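Local atomic coordinates of Serine/threonine-protein kinase Tel1 (Chaetomium thermophilum, PDB entry 6SKY), a protein that probably phosphorylates serine and threonine residues followed by glutamine in checkpoint signalling, acting as an ATM-family kinase that senses DNA damage. Residues E1857-D1862 against E2679-K2684; H2718-Y2723 against T2801-D2806; M2140-H2145 against A2155-V2160; T2014-R2019 against S2034-V2039. All coordinates share one frame; numbering follows the deposited sequence.

Contact 1. Residues E1857-D1862 against E2679-K2684; sequences ESSIAD and ERYYPK
Ser1858 meets the second segment through its backbone: its carbonyl O lies 3.7 Å from CD of Arg2680, whose chain bends about CG-CD (chi3 66°). Ser1859, the buried member, has its CB bond directed toward residues 2679-2684; Ser1859 CB comes within 3.3 Å of Tyr2681 CE1 and approaches the ring obliquely, near CD1 as well. The CG of Arg2680 lies over the centre of one face of the same ring. In this way the loop joining helices 1836-1849 and 1871-1880 rests on the C-terminal turn of helix 2670-2681, in the PI3/PI4-kinase family domain. Ile1860 crosses the phenol end obliquely, its CG1 3.9 Å from Tyr2681 OH, a hydroxyl hydrogen-bonded to Glu2727. The Tyr2681 ring also stacks on that of Tyr2723. An alanine in place of Tyr2681 would remove the ring under Ser1859 and Ile1860, and would probably loosen the loop's seat along with losing the stack and the bond to Glu2727. Asp1862 closes the loop on itself: its OD1 accepts the backbone N of Ser1859 at 3.0 Å, nearly along the C-O axis, and Ser1859 OG at 3.1 Å from above the carboxylate plane.

Contact 2. Residues H2718-Y2723 against T2801-D2806; sequences HPVMRY and TRDIVD
Helix 2802-2806, which in kinases of this family comes shortly after the activation loop, is grasped here by the turn that leads into helix 2722-2726 of the same kinase domain. Two aspartates one helical turn apart supply the acceptors. Asp2806 reaches out with CG anti to its backbone N, and its OD2 takes two N-H groups of one residue: Arg2722 N at 3.0 Å, from above the carboxylate plane, and Arg2722 NH2 at 3.1 Å, on the syn lone pair. The latter is a single-nitrogen (monodentate) salt bridge, guanidinium and carboxylate planes standing 89° apart. Arg2722 starts in the crowded first-torsion position (chi1 72°) and runs extended to NE, which lets NH2 also bond Pro2719 O at 3.0 Å while NH1 reaches Tyr2682 OH. A leucine in place of Arg2722 would lack the guanidinium and would probably lose the salt bridge, the brace on Pro2719 O and the link to Tyr2682. Asp2803 OD2 accepts Val2720 N at 3.2 Å in a fairly straight bond (163°), its OD1 being bonded to His2678. Between the aspartates sits the Pro2719 ring, CB 3.6 Å from Asp2806 CB and CD over one face of the Arg2802 guanidinium, itself hydrogen-bonded to Tyr2943 O. Helix 2670-2681 flanks both partners, with Ala2677 and His2678 against Val2720 and Leu2674 against Asp2803.

Contact 3. Residues M2140-H2145 against A2155-V2160; sequences MWSQRH and ADARLV
Ala2157 takes the central place, its CB directed toward the other helix and lying 3.9 Å from Ser2142 CA; here the backbones come closest, with Ser2142 CA and Ala2157 CA 5.0 Å apart. Beside it the six-membered part of the Trp2141 indole reaches across, CG anti to the backbone N (chi1 -165°). Its CZ3 touches Ala2157 CB obliquely at 4.1 Å and meets Val2160 CG1 at 4.2 Å, the valine methyl sitting at the ring edge. The one hydrogen bond across the contact is polar trim on this apolar patch: Arg2158 NH2 gives an N-H to Ser2142 OG at 3.2 Å, with the hydroxyl oxygen close to the guanidinium plane. Helices 2124-2143 and 2154-2174 follow one another through a short loop, so the contact closes a helical hairpin of the FAT domain, part of the alpha solenoid. Although the Arg2158 CB bond leads away from Ser2142, bends at chi2 and chi3 bring the head group back, and its NH1 is held by Ser2194 OG. Farther out, Leu2105 of helix 2102-2119 packs on both Trp2141 and Val2160, and Met2046 of helix 2035-2047 packs against the indole.

Contact 4. Residues T2014-R2019 against S2034-V2039; sequences TFTTAR and SWAVTV
Phe2015 and Val2037 form the close-fitting part of this contact. Val2037 CG2 sits over one face of the phenyl ring, 4.1 Å from its centroid and 23° off the ring normal, a CH-pi contact displaced toward the CD2 rim. Phe2015 points its CB toward the other helix, and this atom lies 4.0 Å from Ala2036 CB, where the CA atoms of Phe2015 and Ala2036 are only 5.6 Å apart. Another ring, that of Tyr2040, meets Phe2015 edge-to-face. One turn on, buried Arg2019 contributes its aliphatic shaft: CD rests 3.6 Å from Val2039 CG1, the chain being extended through chi2 and turned at chi3. Its guanidinium passes the valine and makes weak hydrogen bonds to Thr2136 and Ser2132. The partly exposed side is looser: there Trp2035 CZ2 makes a single long approach, 4.4 Å from Thr2016 OG1. Ala2036 CB, 3.8 Å from Thr2016 OG1, forms the inner border of that side, and the threonine's hydrogen bond goes back to Asp2012 O in its own helix. No hydrogen bond joins the two segments; they meet by van der Waals packing and the CH-pi contact. Their axes approach to 8.5 Å with N-to-C directions 35° apart, so these successive helices run roughly the same way and do not form an antiparallel hairpin. With helix 2124-2143 against Arg2019, Trp2035 and Val2039, the arrangement is layered helix-on-helix packing of the alpha-solenoid FAT domain.

Overall arrangement
Contacts 3 and 4 are buried helix-to-helix packing inside the FAT domain, their centres 22 Å apart; helix 2124-2143 of contact 3 also packs on residues of contact 4, and helix 2035-2047 of contact 4 on Met2140 and Trp2141. Contact 4 has no hydrogen bond across its segments, and contact 3 adds a single arginine-serine bond. Contact 2 lies within the kinase domain, while contact 1 brings a far earlier loop onto its helix 2670-2681; their centres are about 49 and 56 Å from that of contact 4. Contact 1 is a surface touch without cross-segment hydrogen bonds, whereas partly buried contact 2 relies on aspartate acceptors and a salt bridge. The two adjoin through Tyr2682, which packs on Val2720 and His2718.

Contact 1. Residues E1857-D1862 against E2679-K2684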
# COMPACT_ATOMS: atom_id res chain seq x y z
N GLU A 1857 22.61 -52.57 16.08
CA GLU A 1857 22.69 -51.18 15.69
C GLU A 1857 22.53 -50.29 16.91
O GLU A 1857 21.88 -50.66 17.89
CB GLU A 1857 21.63 -50.81 14.66
CG GLU A 1857 20.22 -50.76 15.22
CD GLU A 1857 19.24 -50.16 14.24
OE1 GLU A 1857 18.04 -50.06 14.58
OE2 GLU A 1857 19.66 -49.79 13.13
N SER A 1858 23.14 -49.12 16.85
CA SER A 1858 23.04 -48.13 17.92
C SER A 1858 21.91 -47.15 17.67
O SER A 1858 21.15 -46.84 18.59
CB SER A 1858 24.36 -47.38 18.05
OG SER A 1858 24.83 -46.99 16.77
N SER A 1859 21.78 -46.67 16.44
CA SER A 1859 20.82 -45.65 16.07
C SER A 1859 20.15 -46.07 14.77
O SER A 1859 20.44 -47.12 14.21
CB SER A 1859 21.52 -44.30 15.92
OG SER A 1859 22.62 -44.40 15.05
N ILE A 1860 19.23 -45.23 14.29
CA ILE A 1860 18.65 -45.49 12.98
C ILE A 1860 19.58 -45.06 11.86
O ILE A 1860 19.41 -45.49 10.72
CB ILE A 1860 17.29 -44.80 12.81
CG1 ILE A 1860 17.46 -43.29 12.90
CG2 ILE A 1860 16.33 -45.28 13.86
CD1 ILE A 1860 16.22 -42.53 12.58
N ALA A 1861 20.58 -44.24 12.16
CA ALA A 1861 21.53 -43.84 11.14
C ALA A 1861 22.36 -44.99 10.60
O ALA A 1861 23.15 -44.78 9.67
CB ALA A 1861 22.46 -42.75 11.69
N ASP A 1862 22.22 -46.19 11.16
CA ASP A 1862 22.89 -47.37 10.62
C ASP A 1862 22.04 -48.12 9.62
O ASP A 1862 22.58 -48.94 8.88
CB ASP A 1862 23.28 -48.31 11.75
CG ASP A 1862 23.94 -47.59 12.90
OD1 ASP A 1862 23.22 -47.16 13.81
OD2 ASP A 1862 25.18 -47.44 12.88
N GLU A 2679 24.04 -38.36 22.76
CA GLU A 2679 25.07 -39.38 22.93
C GLU A 2679 24.80 -40.62 22.11
O GLU A 2679 25.72 -41.40 21.86
CB GLU A 2679 25.20 -39.76 24.39
CG GLU A 2679 23.97 -40.43 24.95
CD GLU A 2679 24.16 -40.84 26.38
OE1 GLU A 2679 25.27 -40.65 26.91
OE2 GLU A 2679 23.19 -41.37 26.98
N ARG A 2680 23.56 -40.84 21.68
CA ARG A 2680 23.28 -41.96 20.80
C ARG A 2680 23.80 -41.70 19.39
O ARG A 2680 24.32 -42.61 18.74
CB ARG A 2680 21.79 -42.25 20.78
CG ARG A 2680 21.34 -43.12 19.65
CD ARG A 2680 19.96 -43.64 19.89
NE ARG A 2680 18.96 -42.60 19.88
CZ ARG A 2680 18.25 -42.24 20.94
NH1 ARG A 2680 17.35 -41.29 20.84
NH2 ARG A 2680 18.44 -42.85 22.10
N TYR A 2681 23.70 -40.47 18.90
CA TYR A 2681 24.10 -40.19 17.53
C TYR A 2681 25.51 -39.64 17.41
O TYR A 2681 26.08 -39.70 16.31
CB TYR A 2681 23.13 -39.22 16.87
CG TYR A 2681 21.76 -39.81 16.71
CD1 TYR A 2681 21.49 -40.73 15.73
CD2 TYR A 2681 20.74 -39.45 17.56
CE1 TYR A 2681 20.25 -41.26 15.59
CE2 TYR A 2681 19.50 -39.98 17.43
CZ TYR A 2681 19.26 -40.90 16.45
OH TYR A 2681 18.01 -41.44 16.31
N TYR A 2682 26.09 -39.10 18.47
CA TYR A 2682 27.46 -38.59 18.45
C TYR A 2682 28.19 -39.07 19.70
O TYR A 2682 28.32 -38.33 20.68
CB TYR A 2682 27.48 -37.07 18.37
CG TYR A 2682 26.91 -36.51 17.10
CD1 TYR A 2682 27.68 -36.40 15.97
CD2 TYR A 2682 25.61 -36.06 17.05
CE1 TYR A 2682 27.16 -35.89 14.82
CE2 TYR A 2682 25.08 -35.55 15.90
CZ TYR A 2682 25.87 -35.46 14.79
OH TYR A 2682 25.35 -34.94 13.64
N PRO A 2683 28.69 -40.30 19.69
CA PRO A 2683 29.35 -40.83 20.89
C PRO A 2683 30.68 -40.17 21.22
O PRO A 2683 31.21 -40.41 22.31
CB PRO A 2683 29.55 -42.31 20.55
CG PRO A 2683 28.59 -42.59 19.46
CD PRO A 2683 28.52 -41.34 18.67
N LYS A 2684 31.24 -39.36 20.33
CA LYS A 2684 32.49 -38.66 20.60
C LYS A 2684 32.29 -37.24 21.10
O LYS A 2684 33.28 -36.57 21.41
CB LYS A 2684 33.36 -38.63 19.34
CG LYS A 2684 33.82 -39.99 18.87
CD LYS A 2684 34.71 -39.86 17.65
CE LYS A 2684 35.16 -41.23 17.16
NZ LYS A 2684 36.18 -41.12 16.08

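Contact 2. Residues H2718-Y2723 against T2801-D2806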
# COMPACT_ATOMS: atom_id res chain seq x y z
N HIS A 2718 26.76 -31.30 18.61
CA HIS A 2718 26.07 -31.11 17.35
C HIS A 2718 24.59 -31.40 17.50
O HIS A 2718 24.23 -32.33 18.22
CB HIS A 2718 26.65 -32.01 16.26
CG HIS A 2718 28.12 -31.87 16.08
ND1 HIS A 2718 29.03 -32.64 16.78
CD2 HIS A 2718 28.85 -31.06 15.28
CE1 HIS A 2718 30.25 -32.30 16.43
NE2 HIS A 2718 30.17 -31.35 15.52
N PRO A 2719 23.72 -30.65 16.83
CA PRO A 2719 22.28 -30.87 16.99
C PRO A 2719 21.82 -32.21 16.44
O PRO A 2719 22.38 -32.74 15.48
CB PRO A 2719 21.66 -29.72 16.20
CG PRO A 2719 22.73 -29.24 15.31
CD PRO A 2719 24.01 -29.47 16.01
N VAL A 2720 20.79 -32.76 17.07
CA VAL A 2720 20.26 -34.07 16.71
C VAL A 2720 18.75 -34.05 16.58
O VAL A 2720 18.11 -35.10 16.55
CB VAL A 2720 20.66 -35.14 17.74
CG1 VAL A 2720 22.14 -35.28 17.80
CG2 VAL A 2720 20.11 -34.77 19.07
N MET A 2721 18.15 -32.86 16.51
CA MET A 2721 16.70 -32.81 16.56
C MET A 2721 16.06 -33.34 15.29
O MET A 2721 14.93 -33.84 15.32
CB MET A 2721 16.25 -31.38 16.82
CG MET A 2721 14.77 -31.20 17.00
SD MET A 2721 14.13 -31.97 18.47
CE MET A 2721 12.40 -31.96 18.08
N ARG A 2722 16.78 -33.29 14.17
CA ARG A 2722 16.23 -33.77 12.91
C ARG A 2722 15.92 -35.26 12.95
O ARG A 2722 15.17 -35.74 12.10
CB ARG A 2722 17.20 -33.49 11.78
CG ARG A 2722 18.41 -34.35 11.79
CD ARG A 2722 19.43 -33.82 10.85
NE ARG A 2722 20.68 -34.54 10.95
CZ ARG A 2722 21.62 -34.28 11.85
NH1 ARG A 2722 22.73 -34.99 11.86
NH2 ARG A 2722 21.44 -33.33 12.73
N TYR A 2723 16.47 -35.99 13.91
CA TYR A 2723 16.17 -37.40 14.02
C TYR A 2723 14.87 -37.67 14.74
O TYR A 2723 14.30 -38.75 14.56
CB TYR A 2723 17.30 -38.12 14.74
CG TYR A 2723 18.54 -38.19 13.91
CD1 TYR A 2723 19.64 -37.42 14.22
CD2 TYR A 2723 18.61 -39.01 12.81
CE1 TYR A 2723 20.77 -37.49 13.47
CE2 TYR A 2723 19.73 -39.08 12.06
CZ TYR A 2723 20.81 -38.32 12.38
OH TYR A 2723 21.95 -38.38 11.62
N THR A 2801 17.45 -22.14 19.75
CA THR A 2801 18.79 -22.70 19.79
C THR A 2801 19.06 -23.52 18.53
O THR A 2801 18.24 -23.61 17.63
CB THR A 2801 18.97 -23.53 21.05
OG1 THR A 2801 18.18 -24.71 20.96
CG2 THR A 2801 18.54 -22.74 22.24
N ARG A 2802 20.25 -24.12 18.45
CA ARG A 2802 20.61 -24.87 17.25
C ARG A 2802 19.77 -26.13 17.11
O ARG A 2802 19.53 -26.58 15.99
CB ARG A 2802 22.08 -25.23 17.28
CG ARG A 2802 23.02 -24.08 17.08
CD ARG A 2802 24.44 -24.53 17.32
NE ARG A 2802 24.55 -25.28 18.56
CZ ARG A 2802 25.42 -26.25 18.75
NH1 ARG A 2802 26.26 -26.59 17.79
NH2 ARG A 2802 25.45 -26.89 19.91
N ASP A 2803 19.33 -26.71 18.22
CA ASP A 2803 18.49 -27.90 18.14
C ASP A 2803 17.06 -27.57 17.73
O ASP A 2803 16.43 -28.37 17.04
CB ASP A 2803 18.48 -28.62 19.48
CG ASP A 2803 19.44 -29.78 19.51
OD1 ASP A 2803 20.55 -29.64 20.04
OD2 ASP A 2803 19.08 -30.85 18.98
N ILE A 2804 16.53 -26.42 18.12
CA ILE A 2804 15.20 -26.05 17.66
C ILE A 2804 15.21 -25.83 16.15
O ILE A 2804 14.29 -26.24 15.45
CB ILE A 2804 14.68 -24.82 18.42
CG1 ILE A 2804 13.89 -25.23 19.66
CG2 ILE A 2804 13.76 -24.01 17.56
CD1 ILE A 2804 14.68 -25.93 20.68
N VAL A 2805 16.27 -25.23 15.64
CA VAL A 2805 16.36 -24.94 14.22
C VAL A 2805 16.71 -26.18 13.42
O VAL A 2805 16.35 -26.29 12.24
CB VAL A 2805 17.38 -23.81 13.99
CG1 VAL A 2805 17.53 -23.51 12.54
CG2 VAL A 2805 16.94 -22.59 14.71
N ASP A 2806 17.41 -27.14 14.02
CA ASP A 2806 17.74 -28.37 13.31
C ASP A 2806 16.50 -29.17 12.94
O ASP A 2806 16.49 -29.84 11.91
CB ASP A 2806 18.68 -29.21 14.16
CG ASP A 2806 19.34 -30.31 13.37
OD1 ASP A 2806 20.03 -30.01 12.38
OD2 ASP A 2806 19.18 -31.48 13.74

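Contact 3. Residues M2140-H2145 against A2155-V2160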
# COMPACT_ATOMS: atom_id res chain seq x y z
N MET A 2140 -26.10 -19.42 -17.87
CA MET A 2140 -26.57 -20.23 -18.98
C MET A 2140 -27.97 -20.77 -18.73
O MET A 2140 -28.80 -20.80 -19.63
CB MET A 2140 -25.61 -21.39 -19.25
CG MET A 2140 -24.35 -20.99 -19.94
SD MET A 2140 -24.64 -20.48 -21.63
CE MET A 2140 -25.52 -21.89 -22.23
N TRP A 2141 -28.24 -21.21 -17.50
CA TRP A 2141 -29.58 -21.71 -17.19
C TRP A 2141 -30.61 -20.60 -17.28
O TRP A 2141 -31.74 -20.83 -17.69
CB TRP A 2141 -29.57 -22.33 -15.81
CG TRP A 2141 -30.75 -23.16 -15.50
CD1 TRP A 2141 -31.13 -24.29 -16.13
CD2 TRP A 2141 -31.69 -22.94 -14.46
NE1 TRP A 2141 -32.26 -24.80 -15.56
CE2 TRP A 2141 -32.62 -23.98 -14.52
CE3 TRP A 2141 -31.84 -21.97 -13.47
CZ2 TRP A 2141 -33.69 -24.07 -13.64
CZ3 TRP A 2141 -32.89 -22.06 -12.60
CH2 TRP A 2141 -33.80 -23.10 -12.69
N SER A 2142 -30.23 -19.38 -16.89
CA SER A 2142 -31.18 -18.28 -17.00
C SER A 2142 -31.44 -17.89 -18.45
O SER A 2142 -32.51 -17.36 -18.76
CB SER A 2142 -30.66 -17.07 -16.23
OG SER A 2142 -31.43 -15.93 -16.53
N GLN A 2143 -30.49 -18.14 -19.35
CA GLN A 2143 -30.68 -17.75 -20.74
C GLN A 2143 -31.49 -18.77 -21.54
O GLN A 2143 -32.29 -18.39 -22.40
CB GLN A 2143 -29.33 -17.54 -21.42
CG GLN A 2143 -28.56 -16.36 -20.91
CD GLN A 2143 -27.20 -16.27 -21.53
OE1 GLN A 2143 -26.84 -17.09 -22.37
NE2 GLN A 2143 -26.42 -15.30 -21.10
N ARG A 2144 -31.28 -20.05 -21.29
CA ARG A 2144 -31.82 -21.13 -22.11
C ARG A 2144 -33.21 -21.50 -21.62
O ARG A 2144 -33.37 -22.33 -20.73
CB ARG A 2144 -30.89 -22.33 -22.09
CG ARG A 2144 -29.52 -21.99 -22.59
CD ARG A 2144 -29.61 -21.65 -24.03
NE ARG A 2144 -30.44 -22.65 -24.67
CZ ARG A 2144 -30.92 -22.56 -25.90
NH1 ARG A 2144 -30.65 -21.49 -26.64
NH2 ARG A 2144 -31.66 -23.54 -26.38
N HIS A 2145 -34.23 -20.91 -22.24
CA HIS A 2145 -35.59 -21.04 -21.73
C HIS A 2145 -36.21 -22.39 -22.00
O HIS A 2145 -37.13 -22.79 -21.29
CB HIS A 2145 -36.47 -19.95 -22.33
CG HIS A 2145 -36.02 -18.56 -22.02
ND1 HIS A 2145 -36.44 -17.88 -20.90
CD2 HIS A 2145 -35.18 -17.74 -22.67
CE1 HIS A 2145 -35.87 -16.68 -20.89
NE2 HIS A 2145 -35.10 -16.57 -21.95
N ALA A 2155 -38.25 -15.03 -14.34
CA ALA A 2155 -38.00 -14.25 -13.14
C ALA A 2155 -37.37 -15.11 -12.05
O ALA A 2155 -36.48 -14.65 -11.34
CB ALA A 2155 -39.30 -13.63 -12.65
N ASP A 2156 -37.81 -16.36 -11.93
CA ASP A 2156 -37.21 -17.27 -10.95
C ASP A 2156 -35.75 -17.55 -11.26
O ASP A 2156 -34.89 -17.51 -10.37
CB ASP A 2156 -38.00 -18.57 -10.91
CG ASP A 2156 -39.40 -18.39 -10.40
OD1 ASP A 2156 -39.62 -17.47 -9.58
OD2 ASP A 2156 -40.29 -19.17 -10.80
N ALA A 2157 -35.45 -17.85 -12.52
CA ALA A 2157 -34.08 -18.13 -12.91
C ALA A 2157 -33.19 -16.90 -12.71
O ALA A 2157 -32.06 -17.02 -12.24
CB ALA A 2157 -34.03 -18.59 -14.36
N ARG A 2158 -33.70 -15.72 -13.05
CA ARG A 2158 -32.93 -14.50 -12.86
C ARG A 2158 -32.67 -14.25 -11.38
O ARG A 2158 -31.55 -13.89 -10.99
CB ARG A 2158 -33.67 -13.33 -13.47
CG ARG A 2158 -32.79 -12.19 -13.80
CD ARG A 2158 -31.77 -12.62 -14.81
NE ARG A 2158 -31.47 -11.54 -15.73
CZ ARG A 2158 -30.92 -11.73 -16.92
NH1 ARG A 2158 -30.68 -10.69 -17.71
NH2 ARG A 2158 -30.63 -12.95 -17.34
N LEU A 2159 -33.69 -14.42 -10.55
CA LEU A 2159 -33.53 -14.18 -9.12
C LEU A 2159 -32.51 -15.14 -8.52
O LEU A 2159 -31.69 -14.74 -7.68
CB LEU A 2159 -34.87 -14.31 -8.43
CG LEU A 2159 -34.95 -13.74 -7.03
CD1 LEU A 2159 -34.45 -12.33 -7.05
CD2 LEU A 2159 -36.38 -13.79 -6.57
N VAL A 2160 -32.53 -16.40 -8.94
CA VAL A 2160 -31.59 -17.36 -8.38
C VAL A 2160 -30.18 -17.07 -8.86
O VAL A 2160 -29.21 -17.26 -8.12
CB VAL A 2160 -32.04 -18.80 -8.68
CG1 VAL A 2160 -31.22 -19.42 -9.77
CG2 VAL A 2160 -31.96 -19.63 -7.44

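Contact 4. Residues T2014-R2019 against S2034-V2039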
# COMPACT_ATOMS: atom_id res chain seq x y z
N THR A 2014 -7.21 -20.95 -23.45
CA THR A 2014 -8.17 -20.80 -24.54
C THR A 2014 -9.58 -21.12 -24.09
O THR A 2014 -10.50 -20.32 -24.28
CB THR A 2014 -7.77 -21.71 -25.70
OG1 THR A 2014 -6.44 -21.40 -26.11
CG2 THR A 2014 -8.70 -21.50 -26.86
N PHE A 2015 -9.77 -22.28 -23.45
CA PHE A 2015 -11.14 -22.69 -23.16
C PHE A 2015 -11.70 -22.06 -21.89
O PHE A 2015 -12.91 -21.85 -21.81
CB PHE A 2015 -11.20 -24.20 -23.13
CG PHE A 2015 -11.04 -24.80 -24.48
CD1 PHE A 2015 -12.13 -25.00 -25.29
CD2 PHE A 2015 -9.80 -25.09 -24.98
CE1 PHE A 2015 -11.98 -25.51 -26.54
CE2 PHE A 2015 -9.65 -25.60 -26.23
CZ PHE A 2015 -10.74 -25.80 -27.01
N THR A 2016 -10.85 -21.66 -20.94
CA THR A 2016 -11.32 -20.86 -19.82
C THR A 2016 -11.81 -19.50 -20.29
O THR A 2016 -12.87 -19.04 -19.87
CB THR A 2016 -10.20 -20.70 -18.80
OG1 THR A 2016 -9.78 -21.98 -18.34
CG2 THR A 2016 -10.69 -19.91 -17.63
N THR A 2017 -11.05 -18.85 -21.17
CA THR A 2017 -11.45 -17.56 -21.69
C THR A 2017 -12.71 -17.66 -22.53
O THR A 2017 -13.59 -16.80 -22.46
CB THR A 2017 -10.31 -16.96 -22.50
OG1 THR A 2017 -9.14 -16.90 -21.70
CG2 THR A 2017 -10.66 -15.59 -22.96
N ALA A 2018 -12.82 -18.72 -23.33
CA ALA A 2018 -14.02 -18.90 -24.14
C ALA A 2018 -15.25 -19.12 -23.27
O ALA A 2018 -16.34 -18.65 -23.60
CB ALA A 2018 -13.83 -20.07 -25.09
N ARG A 2019 -15.09 -19.82 -22.14
CA ARG A 2019 -16.24 -20.03 -21.26
C ARG A 2019 -16.60 -18.76 -20.50
O ARG A 2019 -17.78 -18.49 -20.28
CB ARG A 2019 -15.95 -21.16 -20.29
CG ARG A 2019 -17.09 -21.46 -19.39
CD ARG A 2019 -16.74 -22.51 -18.37
NE ARG A 2019 -15.54 -22.18 -17.61
CZ ARG A 2019 -15.50 -21.29 -16.64
NH1 ARG A 2019 -14.37 -21.06 -16.01
NH2 ARG A 2019 -16.58 -20.61 -16.32
N SER A 2034 -7.56 -32.05 -20.41
CA SER A 2034 -7.74 -30.73 -19.82
C SER A 2034 -9.12 -30.63 -19.19
O SER A 2034 -10.10 -31.09 -19.77
CB SER A 2034 -7.56 -29.65 -20.88
OG SER A 2034 -7.46 -28.37 -20.29
N TRP A 2035 -9.18 -30.06 -17.99
CA TRP A 2035 -10.47 -29.89 -17.34
C TRP A 2035 -11.29 -28.79 -18.00
O TRP A 2035 -12.52 -28.86 -18.04
CB TRP A 2035 -10.27 -29.59 -15.86
CG TRP A 2035 -9.75 -28.24 -15.60
CD1 TRP A 2035 -8.45 -27.87 -15.55
CD2 TRP A 2035 -10.51 -27.06 -15.37
NE1 TRP A 2035 -8.35 -26.53 -15.31
CE2 TRP A 2035 -9.61 -26.01 -15.19
CE3 TRP A 2035 -11.88 -26.79 -15.31
CZ2 TRP A 2035 -10.02 -24.71 -14.95
CZ3 TRP A 2035 -12.28 -25.51 -15.07
CH2 TRP A 2035 -11.36 -24.49 -14.89
N ALA A 2036 -10.60 -27.78 -18.54
CA ALA A 2036 -11.28 -26.66 -19.17
C ALA A 2036 -12.03 -27.10 -20.40
O ALA A 2036 -13.14 -26.63 -20.66
CB ALA A 2036 -10.27 -25.58 -19.50
N VAL A 2037 -11.47 -28.05 -21.15
CA VAL A 2037 -12.13 -28.55 -22.35
C VAL A 2037 -13.37 -29.35 -21.98
O VAL A 2037 -14.41 -29.25 -22.64
CB VAL A 2037 -11.14 -29.38 -23.18
CG1 VAL A 2037 -11.79 -29.84 -24.44
CG2 VAL A 2037 -9.93 -28.55 -23.49
N THR A 2038 -13.28 -30.16 -20.92
CA THR A 2038 -14.43 -30.94 -20.46
C THR A 2038 -15.58 -30.03 -20.06
O THR A 2038 -16.73 -30.21 -20.51
CB THR A 2038 -14.00 -31.80 -19.28
OG1 THR A 2038 -13.01 -32.74 -19.70
CG2 THR A 2038 -15.17 -32.53 -18.70
N VAL A 2039 -15.30 -29.07 -19.20
CA VAL A 2039 -16.33 -28.15 -18.73
C VAL A 2039 -16.88 -27.33 -19.90
O VAL A 2039 -18.10 -27.10 -19.99
CB VAL A 2039 -15.74 -27.28 -17.61
CG1 VAL A 2039 -16.45 -25.99 -17.51
CG2 VAL A 2039 -15.82 -28.02 -16.31